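Long-range contacts in cyclic nucleotide-gated potassium channel mll3241 (Mesorhizobium loti, PDB 4MUV), which forms a potassium channel opened by cyclic AMP, and is represented here by its cytoplasmic cyclic nucleotide-binding domain, in mutant form with cyclic GMP bound: residues R12-V17 with V30-V35; R36-R41 with L107-A112; G46-R51 with T97-T102; V62-V67 with T103-S108. The protein carries 3 engineered substitutions. All blocks are in the same frame, centred on the assembly; numbering follows the deposited sequence. Where two conformers were deposited one is given.

Contacts 2 and 4 are the buried pair. They share Leu-107 and Ser-108 on strand 104-110, which lies between strands 39-43 and 58-64 in one antiparallel sheet. Contact 3 belongs to the second sheet, is only partly buried, and alone among the four touches the cyclic nucleotide. Contact 1, also partly buried, is helix on helix: one hydrogen bond from a side-chain amide amid apolar packing, where the strand pairs depend on backbone bonding. It touches contact 2 through Asn-13 and contact 4 through Arg-12, but lies about 23 Å, centre to centre, from contact 3. Contacts 3 and 4 each contain a classic beta bulge and meet where Ser-66 faces Ala-101 and Thr-102.

Contact 1 of 4, residues R12-V17 with V30-V35; sequences RNWQLV and VLVEIV
Val-35 is the residue round which this helix pair closes: both its methyls touch Trp-14, while CG1 also meets Asn-13 and CG2 also meets Val-17. Set anti to the backbone N (chi1 178°), Val-35 CG1 lies 3.6 Å from Asn-13 CB and reaches the edge of the Trp-14 ring, near the ring plane, at CE3. Val-35 CG2 is 3.8 Å from Val-17 CG2. Beta-branched valines suit such a place, since each offers two methyls close to its helix.

Farther along the indole, Trp-14 CH2 packs 3.7 Å from Leu-31 CD2, the two side chains crossing at about a right angle, and Val-32 CG2 touches CZ3 more loosely. Val-17 CG1 lies over one face of the ring, offset toward the rim, and so backs the tryptophan from its own helix.

The polar link is Asn-13 ND2 to Val-35 O, 3.1 Å long; ND2 sits nearly along the C=O axis of Val-35, and the oxygen lies close to the plane of the Asn-13 amide. The stronger partner of ND2 is Leu-38 O, so one amide ties down two carbonyls.

Helices 13-17 and 28-37, in the N-terminal helical part of the domain, thus pack beside the beta-roll, away from the nucleotide: Asn-13 and Leu-16 rest on Ala-40 of strand 39-43 and Leu-107 of strand 104-110, and Ile-34 on Leu-117 of helix 111-120.

Contact 2 of 4, residues R36-R41 with L107-A112; sequences RALRAR and LSLHSA
Arg-39 and His-110 cross at about a right angle, with imidazole NE2 standing 3.5 Å above one face of the guanidinium, offset toward the rim on the NH1 side. The two planes are 44° apart, and the angle at NH1 is too poor for a hydrogen bond, so this is a contact of flat groups. Arg-39 reaches the ring because its chain is extended from CG to NE. The nearby positive charge would be expected to disfavour protonation of the histidine.

The leucines form an apolar patch. Leu-38 spreads its two methyls: CD2 lies 3.7 Å from Leu-109 CD1, while CD1 turns to Leu-107 CD1. Leu-107 CD2 in turn lies 3.8 Å from Ala-40 CB. A small residue fits at Ala-40, since helix 13-17 lies close by.

These side chains hang from the first and last strands of the beta-roll of cyclic nucleotide-binding domains, 39-43 being an outermost strand of its sheet and 104-110 its antiparallel neighbour. Arg-39 and Ser-108 form the hydrogen-bonded pair, with Arg-39 N to Ser-108 O at 3.0 Å and Ser-108 N to Arg-39 O at 2.9 Å; Ala-40 and Leu-107 form the adjoining non-hydrogen-bonded pair.

On the Ala-37 side of Leu-38 the two chains part and water takes over. Water 1 accepts from His-110 N, 2.8 Å away, and bridges to Ala-37 O. His-110 occupies the N-cap position of helix 111-120. Arg-41 folds back so that NH1 bonds Ala-40 O at 2.8 Å, and its NH2 forms a salt bridge with Asp-9.

Contact 3 of 4, residues G46-R51 with T97-T102; sequences GAVICR and TVSAAT. With PCG (cyclic guanosine monophosphate), chain C.
Val-98 O is gripped by two backbone donors, Ile-49 N at 2.8 Å and Cys-50 N at 3.2 Å, both in the carbonyl plane. The return bond runs from Val-98 N to Cys-50 O. Farther on, Ala-100 N bonds Ala-47 O, and Gly-46 N approaches Ala-100 O from above its carbonyl plane. Gly-46 has a positive phi (92°), at which any CB would collide with the carbonyl oxygen of the residue before, so glycine suits the place.

Among polar side chains, Thr-97 OG1 bonds Ile-52 N and lies 2.7 Å from water 3, which Arg-51 NH1 reaches only weakly.

Ile-49 CD1 lies against the backbone, 3.7 Å from Ala-100 N, and reaches Ala-100 CB only loosely; the side chain's apolar neighbours are Val-43, Val-67 and Phe-83. An alanine here would probably open a gap between the two sheets, leaving those three without the branches they pack on. Val-98 CG2 faces Cys-50 SG in one of that residue's two conformers.

The same Val-98 methyl lies 3.4 Å from ribose atom O4' of cyclic GMP. A classic beta bulge, Ile-49 and Cys-50 opposite Val-98, coincides with a corner in the chain, beside this pocket residue of the beta-roll.

Contact 4 of 4, residues V62-V67 with T103-S108; sequences VVEGSV and TVSLLS
Val-104 fills a hollow in the bend of 62-67 with its CG2 methyl, which stands anti to the backbone N and lies 3.1 Å from Glu-64 O. Val-62 CG1 bounds the hollow on one part, 3.9 Å from Val-104 CG2, the two side chains crossing at about a right angle; Val-67 CG1 bounds it on another. The other methyl, Val-104 CG1, also lies against Val-67. Leu-106 CD2 meets Val-62 CG2 more loosely, at 4.1 Å.

Val-63 projects differently: its CG1 lies 3.8 Å from Leu-107 CD1, these side chains too crossing at about a right angle, and Leu-16 of helix 13-17 packs on it. Where the chain must bend tightly, Gly-65 fits because a CB would come 2.2 Å from Thr-103 O, a clash.

Beside these, Ser-105 tucks its CB against Glu-64 CB. Its OG donates to Glu-64 OE1 at 2.8 Å, reaching the anti side of the carboxylate, 24° out of plane. OE1 also forms a salt bridge with Arg-12, and OG bonds Thr-42 OG1. An alanine in place of Glu-64 would probably leave Arg-12 without its carboxylate mate and the Ser-105 hydroxyl freer to turn.

In the backbone, Val-63 N bonds Ser-105 O at 2.9 Å, Glu-64 N reaches the same oxygen weakly, and Ser-105 N bonds Glu-64 O. Two residues opposite one make a classic beta bulge, here in the beta-roll where the chain passes from strand 58-64 to strand 67-70 of the other sheet.

Contact 1 of 4, residues R12-V17 with V30-V35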
loop_
_atom_site.group_PDB
_atom_site.type_symbol
_atom_site.label_atom_id
_atom_site.label_comp_id
_atom_site.label_asym_id
_atom_site.label_seq_id
_atom_site.Cartn_x
_atom_site.Cartn_y
_atom_site.Cartn_z
ATOM N N ARG A 12 -0.268 14.696 7.519
ATOM C CA ARG A 12 -1.558 14.267 6.980
ATOM C C ARG A 12 -1.945 12.864 7.451
ATOM O O ARG A 12 -3.079 12.413 7.234
ATOM C CB ARG A 12 -1.512 14.210 5.428
ATOM C CG ARG A 12 -0.879 15.424 4.704
ATOM C CD ARG A 12 -0.871 15.179 3.183
ATOM N NE ARG A 12 -2.230 14.913 2.732
ATOM C CZ ARG A 12 -2.608 14.341 1.580
ATOM N NH1 ARG A 12 -1.720 13.873 0.696
ATOM N NH2 ARG A 12 -3.910 14.208 1.326
ATOM N N ASN A 13 -1.031 12.137 8.076
ATOM C CA ASN A 13 -1.205 10.688 8.156
ATOM C C ASN A 13 -2.387 10.250 8.990
ATOM O O ASN A 13 -3.136 9.372 8.579
ATOM C CB ASN A 13 0.025 10.027 8.728
ATOM C CG ASN A 13 1.185 10.015 7.801
ATOM O OD1 ASN A 13 1.143 10.587 6.731
ATOM N ND2 ASN A 13 2.259 9.370 8.225
ATOM N N TRP A 14 -2.513 10.810 10.194
ATOM C CA TRP A 14 -3.584 10.376 11.062
ATOM C C TRP A 14 -4.950 10.675 10.438
ATOM O O TRP A 14 -5.853 9.841 10.490
ATOM C CB TRP A 14 -3.471 11.031 12.433
ATOM C CG TRP A 14 -4.438 10.396 13.373
ATOM C CD1 TRP A 14 -5.619 10.905 13.766
ATOM C CD2 TRP A 14 -4.327 9.105 13.979
ATOM N NE1 TRP A 14 -6.267 10.024 14.590
ATOM C CE2 TRP A 14 -5.486 8.914 14.744
ATOM C CE3 TRP A 14 -3.347 8.102 13.960
ATOM C CZ2 TRP A 14 -5.718 7.774 15.463
ATOM C CZ3 TRP A 14 -3.568 6.950 14.702
ATOM C CH2 TRP A 14 -4.759 6.804 15.450
ATOM N N GLN A 15 -5.108 11.860 9.844
ATOM C CA GLN A 15 -6.386 12.200 9.222
ATOM C C GLN A 15 -6.754 11.175 8.158
ATOM O O GLN A 15 -7.913 10.753 8.041
ATOM C CB GLN A 15 -6.364 13.607 8.627
ATOM C CG GLN A 15 -7.684 14.001 7.933
ATOM C CD GLN A 15 -7.696 13.685 6.427
ATOM O OE1 GLN A 15 -6.745 13.997 5.707
ATOM N NE2 GLN A 15 -8.781 13.093 5.948
ATOM N N LEU A 16 -5.750 10.771 7.373
ATOM C CA LEU A 16 -5.967 9.870 6.255
ATOM C C LEU A 16 -6.173 8.426 6.669
ATOM O O LEU A 16 -6.811 7.661 5.938
ATOM C CB LEU A 16 -4.779 9.943 5.303
ATOM C CG LEU A 16 -4.630 11.236 4.525
ATOM C CD1 LEU A 16 -3.292 11.287 3.791
ATOM C CD2 LEU A 16 -5.768 11.360 3.517
ATOM N N VAL A 17 -5.642 8.012 7.815
ATOM C CA VAL A 17 -5.699 6.596 8.139
ATOM C C VAL A 17 -7.113 6.115 8.446
ATOM O O VAL A 17 -7.399 4.921 8.345
ATOM C CB VAL A 17 -4.696 6.192 9.264
ATOM C CG1 VAL A 17 -5.215 6.503 10.663
ATOM C CG2 VAL A 17 -4.310 4.709 9.133
ATOM N N VAL A 30 -0.445 -0.428 18.182
ATOM C CA VAL A 30 0.022 -0.896 16.887
ATOM C C VAL A 30 -0.362 0.118 15.796
ATOM O O VAL A 30 0.468 0.494 14.964
ATOM C CB VAL A 30 -0.495 -2.300 16.511
ATOM C CG1 VAL A 30 0.053 -2.718 15.140
ATOM C CG2 VAL A 30 -0.066 -3.321 17.532
ATOM N N LEU A 31 -1.595 0.596 15.820
ATOM C CA LEU A 31 -2.007 1.576 14.824
ATOM C C LEU A 31 -1.142 2.832 14.912
ATOM O O LEU A 31 -0.689 3.351 13.908
ATOM C CB LEU A 31 -3.467 1.946 15.017
ATOM C CG LEU A 31 -3.976 3.001 14.016
ATOM C CD1 LEU A 31 -3.892 2.520 12.588
ATOM C CD2 LEU A 31 -5.408 3.355 14.349
ATOM N N VAL A 32 -0.911 3.336 16.117
ATOM C CA VAL A 32 -0.107 4.540 16.233
ATOM C C VAL A 32 1.328 4.305 15.746
ATOM O O VAL A 32 1.887 5.133 15.025
ATOM C CB VAL A 32 -0.171 5.119 17.650
ATOM C CG1 VAL A 32 0.828 6.250 17.828
ATOM C CG2 VAL A 32 -1.583 5.604 17.968
ATOM N N GLU A 33 1.906 3.162 16.104
ATOM C CA GLU A 33 3.257 2.843 15.670
ATOM C C GLU A 33 3.335 2.859 14.141
ATOM O O GLU A 33 4.270 3.430 13.542
ATOM C CB GLU A 33 3.697 1.492 16.252
ATOM C CG GLU A 33 5.189 1.230 16.241
ATOM C CD GLU A 33 5.709 0.600 14.964
ATOM O OE1 GLU A 33 4.904 0.131 14.123
ATOM O OE2 GLU A 33 6.950 0.560 14.802
ATOM N N ILE A 34 2.361 2.238 13.486
ATOM C CA ILE A 34 2.361 2.143 12.040
ATOM C C ILE A 34 2.128 3.508 11.405
ATOM O O ILE A 34 2.803 3.862 10.438
ATOM C CB ILE A 34 1.365 1.096 11.593
ATOM C CG1 ILE A 34 1.862 -0.296 12.020
ATOM C CG2 ILE A 34 1.141 1.169 10.088
ATOM C CD1 ILE A 34 3.171 -0.780 11.298
ATOM N N VAL A 35 1.223 4.296 11.958
ATOM C CA VAL A 35 0.951 5.606 11.381
ATOM C C VAL A 35 2.171 6.529 11.420
ATOM O O VAL A 35 2.410 7.282 10.485
ATOM C CB VAL A 35 -0.302 6.239 11.980
ATOM C CG1 VAL A 35 -0.519 7.632 11.387
ATOM C CG2 VAL A 35 -1.500 5.387 11.646
#

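Contact 2 of 4, residues R36-R41 with L107-A112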
loop_
_atom_site.group_PDB
_atom_site.type_symbol
_atom_site.label_atom_id
_atom_site.label_comp_id
_atom_site.label_asym_id
_atom_site.label_seq_id
_atom_site.Cartn_x
_atom_site.Cartn_y
_atom_site.Cartn_z
ATOM N N ARG A 36 2.978 6.432 12.467
ATOM C CA ARG A 36 4.211 7.196 12.536
ATOM C C ARG A 36 5.202 6.787 11.442
ATOM O O ARG A 36 6.037 7.595 11.030
ATOM C CB ARG A 36 4.879 7.022 13.900
ATOM C CG ARG A 36 4.142 7.605 15.051
ATOM C CD ARG A 36 5.041 7.572 16.292
ATOM N NE ARG A 36 4.289 7.652 17.546
ATOM C CZ ARG A 36 3.700 8.755 18.004
ATOM N NH1 ARG A 36 3.784 9.891 17.322
ATOM N NH2 ARG A 36 3.043 8.734 19.164
ATOM N N ALA A 37 5.133 5.536 11.005
ATOM C CA ALA A 37 6.056 5.020 10.011
ATOM C C ALA A 37 5.583 5.264 8.594
ATOM O O ALA A 37 6.384 5.262 7.655
ATOM C CB ALA A 37 6.261 3.548 10.232
ATOM N N LEU A 38 4.281 5.461 8.412
ATOM C CA LEU A 38 3.725 5.698 7.094
ATOM C C LEU A 38 4.194 7.037 6.572
ATOM O O LEU A 38 4.528 7.925 7.349
ATOM C CB LEU A 38 2.201 5.707 7.128
ATOM C CG LEU A 38 1.524 4.372 7.386
ATOM C CD1 LEU A 38 0.042 4.566 7.670
ATOM C CD2 LEU A 38 1.720 3.441 6.224
ATOM N N ARG A 39 4.186 7.191 5.255
ATOM C CA ARG A 39 4.486 8.466 4.633
ATOM C C ARG A 39 3.390 8.779 3.627
ATOM O O ARG A 39 3.166 8.027 2.705
ATOM C CB ARG A 39 5.869 8.431 3.979
ATOM C CG ARG A 39 7.016 8.117 4.946
ATOM C CD ARG A 39 8.347 8.020 4.223
ATOM N NE ARG A 39 9.414 7.560 5.100
ATOM C CZ ARG A 39 10.671 7.393 4.693
ATOM N NH1 ARG A 39 11.006 7.656 3.428
ATOM N NH2 ARG A 39 11.594 6.970 5.547
ATOM N N ALA A 40 2.694 9.902 3.795
ATOM C CA ALA A 40 1.639 10.251 2.858
ATOM C C ALA A 40 2.237 10.879 1.608
ATOM O O ALA A 40 3.131 11.718 1.686
ATOM C CB ALA A 40 0.610 11.178 3.505
ATOM N N ARG A 41 1.714 10.466 0.460
ATOM C CA ARG A 41 2.183 10.903 -0.842
ATOM C C ARG A 41 1.007 11.132 -1.761
ATOM O O ARG A 41 0.116 10.318 -1.814
ATOM C CB ARG A 41 3.046 9.805 -1.480
ATOM C CG ARG A 41 4.258 9.390 -0.651
ATOM C CD ARG A 41 5.247 10.526 -0.697
ATOM N NE ARG A 41 6.513 10.319 0.024
ATOM C CZ ARG A 41 6.821 10.833 1.218
ATOM N NH1 ARG A 41 5.938 11.530 1.920
ATOM N NH2 ARG A 41 8.056 10.662 1.710
ATOM N N LEU A 107 -0.873 6.270 1.411
ATOM C CA LEU A 107 -0.008 6.096 2.577
ATOM C C LEU A 107 0.983 4.982 2.229
ATOM O O LEU A 107 0.590 3.842 1.989
ATOM C CB LEU A 107 -0.820 5.760 3.832
ATOM C CG LEU A 107 -1.773 6.861 4.293
ATOM C CD1 LEU A 107 -2.709 6.343 5.356
ATOM C CD2 LEU A 107 -0.993 8.039 4.838
ATOM N N SER A 108 2.266 5.339 2.193
ATOM C CA SER A 108 3.353 4.422 1.852
ATOM C C SER A 108 3.919 3.767 3.092
ATOM O O SER A 108 4.218 4.463 4.058
ATOM C CB SER A 108 4.467 5.199 1.136
ATOM O OG SER A 108 5.557 4.368 0.788
ATOM N N LEU A 109 4.078 2.457 3.036
ATOM C CA LEU A 109 4.604 1.668 4.131
ATOM C C LEU A 109 5.844 0.941 3.642
ATOM O O LEU A 109 5.771 0.106 2.738
ATOM C CB LEU A 109 3.560 0.645 4.559
ATOM C CG LEU A 109 3.925 -0.247 5.741
ATOM C CD1 LEU A 109 4.004 0.600 7.001
ATOM C CD2 LEU A 109 2.907 -1.370 5.922
ATOM N N HIS A 110 6.993 1.282 4.213
ATOM C CA HIS A 110 8.239 0.654 3.812
ATOM C C HIS A 110 8.301 -0.790 4.297
ATOM O O HIS A 110 7.660 -1.175 5.266
ATOM C CB HIS A 110 9.414 1.456 4.332
ATOM C CG HIS A 110 9.711 2.682 3.527
ATOM N ND1 HIS A 110 8.733 3.533 3.050
ATOM C CD2 HIS A 110 10.889 3.206 3.125
ATOM C CE1 HIS A 110 9.298 4.531 2.397
ATOM N NE2 HIS A 110 10.605 4.352 2.422
ATOM N N SER A 111 9.094 -1.597 3.614
ATOM C CA SER A 111 9.193 -3.023 3.885
ATOM C C SER A 111 9.437 -3.356 5.356
ATOM O O SER A 111 8.800 -4.242 5.898
ATOM C CB SER A 111 10.282 -3.654 3.016
ATOM O OG SER A 111 10.287 -5.057 3.196
ATOM N N ALA A 112 10.356 -2.638 6.000
ATOM C CA ALA A 112 10.665 -2.980 7.380
ATOM C C ALA A 112 9.414 -2.874 8.244
ATOM O O ALA A 112 9.175 -3.682 9.136
ATOM C CB ALA A 112 11.733 -2.075 7.941
HETATM O O HOH W 1 7.116 2.843 6.529
HETATM O O HOH W 2 6.991 5.003 4.435
#

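Contact 3 of 4, residues G46-R51 with T97-T102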
loop_
_atom_site.group_PDB
_atom_site.type_symbol
_atom_site.label_atom_id
_atom_site.label_comp_id
_atom_site.label_asym_id
_atom_site.label_seq_id
_atom_site.Cartn_x
_atom_site.Cartn_y
_atom_site.Cartn_z
ATOM N N GLY A 46 -1.949 9.649 -14.024
ATOM C CA GLY A 46 -1.180 9.042 -15.099
ATOM C C GLY A 46 0.198 8.538 -14.700
ATOM O O GLY A 46 0.766 7.689 -15.401
ATOM N N ALA A 47 0.729 8.998 -13.564
ATOM C CA ALA A 47 2.102 8.681 -13.193
ATOM C C ALA A 47 2.212 7.238 -12.701
ATOM O O ALA A 47 1.345 6.728 -11.987
ATOM C CB ALA A 47 2.602 9.648 -12.128
ATOM N N VAL A 48 3.319 6.597 -13.048
ATOM C CA VAL A 48 3.597 5.238 -12.608
ATOM C C VAL A 48 4.076 5.256 -11.167
ATOM O O VAL A 48 4.936 6.042 -10.792
ATOM C CB VAL A 48 4.631 4.561 -13.539
ATOM C CG1 VAL A 48 5.100 3.249 -12.975
ATOM C CG2 VAL A 48 4.001 4.325 -14.897
ATOM N N ILE A 49 3.478 4.392 -10.366
ATOM C CA ILE A 49 3.796 4.248 -8.951
ATOM C C ILE A 49 4.728 3.042 -8.731
ATOM O O ILE A 49 5.720 3.145 -7.997
ATOM C CB ILE A 49 2.514 4.132 -8.119
ATOM C CG1 ILE A 49 1.654 5.399 -8.313
ATOM C CG2 ILE A 49 2.869 3.906 -6.682
ATOM C CD1 ILE A 49 0.239 5.216 -7.959
ATOM N N CYS A 50 4.384 1.899 -9.335
ATOM C CA CYS A 50 5.364 0.846 -9.405
ATOM C C CYS A 50 5.253 0.168 -10.746
ATOM O O CYS A 50 4.248 0.230 -11.433
ATOM C CB CYS A 50 5.215 -0.125 -8.256
ATOM S SG CYS A 50 3.629 -0.921 -8.246
ATOM N N ARG A 51 6.384 -0.371 -11.166
ATOM C CA ARG A 51 6.542 -0.900 -12.506
ATOM C C ARG A 51 6.840 -2.392 -12.479
ATOM O O ARG A 51 7.688 -2.848 -11.734
ATOM C CB ARG A 51 7.651 -0.171 -13.241
ATOM C CG ARG A 51 7.614 -0.511 -14.719
ATOM C CD ARG A 51 8.558 0.292 -15.508
ATOM N NE ARG A 51 8.308 1.731 -15.484
ATOM C CZ ARG A 51 7.416 2.377 -16.235
ATOM N NH1 ARG A 51 6.586 1.729 -17.049
ATOM N NH2 ARG A 51 7.341 3.696 -16.142
ATOM N N THR A 97 2.282 -3.201 -13.271
ATOM C CA THR A 97 2.458 -1.762 -13.218
ATOM C C THR A 97 1.175 -1.111 -12.686
ATOM O O THR A 97 0.072 -1.376 -13.183
ATOM C CB THR A 97 2.830 -1.228 -14.595
ATOM O OG1 THR A 97 4.086 -1.818 -14.957
ATOM C CG2 THR A 97 2.947 0.308 -14.597
ATOM N N VAL A 98 1.341 -0.287 -11.669
ATOM C CA VAL A 98 0.249 0.447 -11.059
ATOM C C VAL A 98 0.546 1.924 -11.258
ATOM O O VAL A 98 1.638 2.384 -10.965
ATOM C CB VAL A 98 0.128 0.116 -9.553
ATOM C CG1 VAL A 98 -1.047 0.864 -8.926
ATOM C CG2 VAL A 98 0.025 -1.379 -9.334
ATOM N N SER A 99 -0.456 2.653 -11.727
ATOM C CA SER A 99 -0.368 4.062 -12.073
ATOM C C SER A 99 -1.512 4.823 -11.396
ATOM O O SER A 99 -2.573 4.248 -11.134
ATOM C CB SER A 99 -0.522 4.231 -13.588
ATOM O OG SER A 99 0.391 3.449 -14.333
ATOM N N ALA A 100 -1.321 6.104 -11.146
ATOM C CA ALA A 100 -2.430 6.920 -10.693
ATOM C C ALA A 100 -3.462 7.010 -11.819
ATOM O O ALA A 100 -3.121 7.274 -12.970
ATOM C CB ALA A 100 -1.950 8.305 -10.322
ATOM N N ALA A 101 -4.734 6.787 -11.496
ATOM C CA ALA A 101 -5.808 6.956 -12.465
ATOM C C ALA A 101 -6.238 8.435 -12.441
ATOM O O ALA A 101 -5.952 9.190 -13.355
ATOM C CB ALA A 101 -6.952 6.020 -12.129
ATOM N N THR A 102 -6.893 8.837 -11.363
ATOM C CA THR A 102 -7.042 10.226 -11.024
ATOM C C THR A 102 -5.841 10.585 -10.157
ATOM O O THR A 102 -5.046 9.721 -9.783
ATOM C CB THR A 102 -8.347 10.450 -10.237
ATOM O OG1 THR A 102 -8.338 9.674 -9.033
ATOM C CG2 THR A 102 -9.564 10.091 -11.078
HETATM P PA PCG C . 3.199 -6.034 -6.453
HETATM O O1A PCG C . 4.202 -5.777 -5.347
HETATM O O2A PCG C . 3.446 -7.223 -7.312
HETATM O "O5'" PCG C . 3.131 -4.778 -7.349
HETATM C "C5'" PCG C . 2.081 -4.600 -8.188
HETATM C "C4'" PCG C . 0.788 -4.703 -7.360
HETATM O "O4'" PCG C . -0.508 -4.504 -8.041
HETATM C "C3'" PCG C . 0.713 -5.944 -6.770
HETATM O "O3'" PCG C . 1.766 -6.158 -5.778
HETATM C "C2'" PCG C . -0.755 -5.927 -6.178
HETATM O "O2'" PCG C . -0.716 -5.407 -4.850
HETATM C "C1'" PCG C . -1.480 -5.088 -7.042
HETATM N N9 PCG C . -2.558 -5.684 -7.774
HETATM C C8 PCG C . -3.895 -5.381 -7.679
HETATM N N7 PCG C . -4.639 -6.203 -8.421
HETATM C C5 PCG C . -3.744 -7.061 -9.015
HETATM C C6 PCG C . -3.938 -8.163 -9.916
HETATM O O6 PCG C . -5.043 -8.560 -10.361
HETATM N N1 PCG C . -2.779 -8.794 -10.298
HETATM C C2 PCG C . -1.519 -8.457 -9.829
HETATM N N2 PCG C . -0.454 -9.160 -10.256
HETATM N N3 PCG C . -1.292 -7.412 -8.969
HETATM C C4 PCG C . -2.476 -6.746 -8.588
HETATM O O HOH W 3 4.911 -1.022 -17.399
#

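Contact 4 of 4, residues V62-V67 with T103-S108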
loop_
_atom_site.group_PDB
_atom_site.type_symbol
_atom_site.label_atom_id
_atom_site.label_comp_id
_atom_site.label_asym_id
_atom_site.label_seq_id
_atom_site.Cartn_x
_atom_site.Cartn_y
_atom_site.Cartn_z
ATOM N N VAL A 62 -4.413 3.142 -0.537
ATOM C CA VAL A 62 -5.096 4.231 -1.245
ATOM C C VAL A 62 -6.057 4.919 -0.284
ATOM O O VAL A 62 -6.875 4.262 0.367
ATOM C CB VAL A 62 -5.891 3.716 -2.458
ATOM C CG1 VAL A 62 -6.557 4.850 -3.192
ATOM C CG2 VAL A 62 -4.985 2.944 -3.407
ATOM N N VAL A 63 -5.959 6.244 -0.172
ATOM C CA VAL A 63 -6.793 6.966 0.779
ATOM C C VAL A 63 -7.640 8.063 0.161
ATOM O O VAL A 63 -8.610 8.451 0.790
ATOM C CB VAL A 63 -5.965 7.430 2.037
ATOM C CG1 VAL A 63 -5.572 6.227 2.907
ATOM C CG2 VAL A 63 -4.741 8.200 1.665
ATOM N N GLU A 64 -7.290 8.536 -1.038
ATOM C CA GLU A 64 -8.102 9.495 -1.808
ATOM C C GLU A 64 -7.807 9.243 -3.280
ATOM O O GLU A 64 -6.654 9.006 -3.639
ATOM C CB GLU A 64 -7.741 10.964 -1.497
ATOM C CG GLU A 64 -7.788 11.387 -0.020
ATOM C CD GLU A 64 -7.330 12.820 0.211
ATOM O OE1 GLU A 64 -6.363 13.283 -0.443
ATOM O OE2 GLU A 64 -7.916 13.483 1.072
ATOM N N GLY A 65 -8.818 9.278 -4.141
ATOM C CA GLY A 65 -8.584 9.029 -5.551
ATOM C C GLY A 65 -8.420 7.557 -5.858
ATOM O O GLY A 65 -8.752 6.712 -5.058
ATOM N N SER A 66 -7.916 7.253 -7.043
ATOM C CA SER A 66 -7.786 5.873 -7.474
ATOM C C SER A 66 -6.537 5.609 -8.305
ATOM O O SER A 66 -5.956 6.519 -8.917
ATOM C CB SER A 66 -9.023 5.444 -8.255
ATOM O OG SER A 66 -9.162 6.208 -9.430
ATOM N N VAL A 67 -6.136 4.337 -8.306
ATOM C CA VAL A 67 -5.068 3.834 -9.156
ATOM C C VAL A 67 -5.592 2.814 -10.149
ATOM O O VAL A 67 -6.638 2.211 -9.934
ATOM C CB VAL A 67 -3.909 3.227 -8.340
ATOM C CG1 VAL A 67 -3.333 4.257 -7.399
ATOM C CG2 VAL A 67 -4.339 1.987 -7.609
ATOM N N THR A 103 -5.705 11.854 -9.810
ATOM C CA THR A 103 -4.767 12.243 -8.774
ATOM C C THR A 103 -5.079 11.398 -7.555
ATOM O O THR A 103 -6.229 11.240 -7.208
ATOM C CB THR A 103 -4.959 13.707 -8.398
ATOM O OG1 THR A 103 -5.108 14.482 -9.582
ATOM C CG2 THR A 103 -3.775 14.174 -7.577
ATOM N N VAL A 104 -4.064 10.841 -6.902
ATOM C CA VAL A 104 -4.303 9.890 -5.827
ATOM C C VAL A 104 -3.444 10.196 -4.597
ATOM O O VAL A 104 -2.293 10.596 -4.724
ATOM C CB VAL A 104 -4.064 8.448 -6.344
ATOM C CG1 VAL A 104 -2.587 8.219 -6.744
ATOM C CG2 VAL A 104 -4.546 7.416 -5.341
ATOM N N SER A 105 -4.021 10.056 -3.402
ATOM C CA SER A 105 -3.277 10.106 -2.143
ATOM C C SER A 105 -3.108 8.710 -1.632
ATOM O O SER A 105 -4.062 7.913 -1.584
ATOM C CB SER A 105 -3.953 10.949 -1.046
ATOM O OG SER A 105 -3.967 12.283 -1.460
ATOM N N LEU A 106 -1.874 8.437 -1.239
ATOM C CA LEU A 106 -1.433 7.143 -0.761
ATOM C C LEU A 106 -0.767 7.300 0.588
ATOM O O LEU A 106 -0.134 8.309 0.856
ATOM C CB LEU A 106 -0.373 6.582 -1.717
ATOM C CG LEU A 106 -0.700 6.498 -3.186
ATOM C CD1 LEU A 106 0.506 6.083 -4.013
ATOM C CD2 LEU A 106 -1.840 5.539 -3.412
ATOM N N LEU A 107 -0.873 6.270 1.411
ATOM C CA LEU A 107 -0.008 6.096 2.577
ATOM C C LEU A 107 0.983 4.982 2.229
ATOM O O LEU A 107 0.590 3.842 1.989
ATOM C CB LEU A 107 -0.820 5.760 3.832
ATOM C CG LEU A 107 -1.773 6.861 4.293
ATOM C CD1 LEU A 107 -2.709 6.343 5.356
ATOM C CD2 LEU A 107 -0.993 8.039 4.838
ATOM N N SER A 108 2.266 5.339 2.193
ATOM C CA SER A 108 3.353 4.422 1.852
ATOM C C SER A 108 3.919 3.767 3.092
ATOM O O SER A 108 4.218 4.463 4.058
ATOM C CB SER A 108 4.467 5.199 1.136
ATOM O OG SER A 108 5.557 4.368 0.788
#